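Local coordinates for small archaeal modifier protein 1 (Haloferax volcanii DS2, PDB 4HRO), which is attached covalently through its C-terminal glycine to lysines of target proteins and also carries sulfur for molybdenum cofactor biosynthesis, at residues A[21-25]-A[37-42]. Sequence-based numbering, arbitrary orientation.
Sequences VRVDV and ALVGAH
Val23 faces Ala37 where strand 21-25 meets the C-terminal end of helix 31-41, their CA atoms 6.4 Å apart; the short segments run at 123° to each other, with axes 8.6 Å apart at closest approach. Val21, Val23 and Val25 all point at the helix, and the contact is made by van der Waals packing, chiefly between apolar side chains. Val21 lies against Leu38 and His42, with Ala41 at the margin. Its CB sits 3.7 Å from Leu38 CD1, and both of its methyls also lean on that same CD1, the two side chains crossing at about a right angle. With Leu38 CG anti to the backbone N (chi1 167°) and chi2 near 64°, CD1 is brought to the valine although the residue leaves the helix pointing off to one side. The His42 side chain points against Val21, and its ring meets CG2 obliquely, NE2 3.9 Å from Val21 CG2, while Ala41 CB grazes Val21 CG1 at 4.3 Å. Replacing Val21 with a glycine would probably leave Leu38 CD1 and the imidazole without their apolar neighbour and open a gap between strand and helix end. Further along, Val23 CG1 rests against the helix backbone, 3.9 Å from Leu38 N, and Val25 CG1 reaches Ala37 CB at 3.9 Å. Strand 2-8 continues this core: Trp6 touches Leu38, and Met4 touches Val23 and Val25. Strand 20-25 is an edge strand of the sheet, hydrogen-bonded antiparallel to strand 2-8, and helix 31-41 packed over it is the central helix of the beta-grasp, the ubiquitin-like fold of the ThiS family.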
# COMPACT_ATOMS: atom_id res chain seq x y z
N VAL A 21 8.11 -4.37 0.90
CA VAL A 21 8.61 -3.01 1.06
C VAL A 21 8.33 -2.53 2.47
O VAL A 21 7.19 -2.47 2.89
CB VAL A 21 7.97 -2.02 0.07
CG1 VAL A 21 8.49 -0.61 0.32
CG2 VAL A 21 8.24 -2.42 -1.37
N ARG A 22 9.39 -2.18 3.19
CA ARG A 22 9.27 -1.61 4.51
C ARG A 22 8.90 -0.14 4.43
O ARG A 22 9.46 0.60 3.61
CB ARG A 22 10.60 -1.72 5.27
CG ARG A 22 11.14 -3.11 5.43
CD ARG A 22 12.42 -3.10 6.24
NE ARG A 22 13.06 -4.41 6.24
CZ ARG A 22 14.25 -4.68 6.78
NH1 ARG A 22 14.95 -3.72 7.38
NH2 ARG A 22 14.73 -5.91 6.71
N VAL A 23 7.99 0.29 5.31
CA VAL A 23 7.67 1.70 5.46
C VAL A 23 7.62 2.07 6.94
O VAL A 23 7.49 1.21 7.81
CB VAL A 23 6.34 2.12 4.75
CG1 VAL A 23 6.42 1.86 3.24
CG2 VAL A 23 5.10 1.45 5.38
N ASP A 24 7.72 3.36 7.22
CA ASP A 24 7.75 3.91 8.59
C ASP A 24 6.85 5.15 8.55
O ASP A 24 7.16 6.10 7.82
CB ASP A 24 9.21 4.24 8.94
CG ASP A 24 9.40 4.90 10.29
OD1 ASP A 24 8.47 4.96 11.11
OD2 ASP A 24 10.54 5.37 10.51
N VAL A 25 5.74 5.12 9.26
CA VAL A 25 4.71 6.16 9.12
C VAL A 25 4.32 6.77 10.47
O VAL A 25 4.73 6.29 11.52
CB VAL A 25 3.46 5.58 8.41
CG1 VAL A 25 3.83 5.12 6.99
CG2 VAL A 25 2.86 4.44 9.21
N ALA A 37 3.14 6.22 1.42
CA ALA A 37 4.54 5.98 1.79
C ALA A 37 5.17 4.92 0.87
O ALA A 37 6.31 5.08 0.43
CB ALA A 37 4.66 5.58 3.25
N LEU A 38 4.41 3.87 0.55
CA LEU A 38 4.87 2.86 -0.39
C LEU A 38 5.17 3.48 -1.76
O LEU A 38 6.20 3.22 -2.37
CB LEU A 38 3.82 1.77 -0.53
CG LEU A 38 4.00 0.80 -1.70
CD1 LEU A 38 5.27 -0.03 -1.59
CD2 LEU A 38 2.79 -0.11 -1.78
N VAL A 39 4.25 4.29 -2.27
CA VAL A 39 4.42 4.90 -3.57
C VAL A 39 5.59 5.90 -3.53
O VAL A 39 6.36 5.98 -4.48
CB VAL A 39 3.10 5.50 -4.09
CG1 VAL A 39 3.32 6.23 -5.40
CG2 VAL A 39 2.04 4.40 -4.25
N GLY A 40 5.75 6.63 -2.43
CA GLY A 40 6.92 7.49 -2.30
C GLY A 40 8.23 6.71 -2.39
O GLY A 40 9.21 7.19 -2.98
N ALA A 41 8.26 5.52 -1.82
CA ALA A 41 9.43 4.65 -1.87
C ALA A 41 9.69 4.15 -3.29
O ALA A 41 10.85 3.93 -3.67
CB ALA A 41 9.26 3.48 -0.90
N HIS A 42 8.63 3.97 -4.08
CA HIS A 42 8.74 3.45 -5.45
C HIS A 42 7.75 4.18 -6.34
O HIS A 42 6.68 3.66 -6.65
CB HIS A 42 8.48 1.94 -5.48
CG HIS A 42 9.46 1.18 -4.65
ND1 HIS A 42 10.72 0.85 -5.11
CD2 HIS A 42 9.40 0.76 -3.37
CE1 HIS A 42 11.38 0.23 -4.14
NE2 HIS A 42 10.60 0.16 -3.08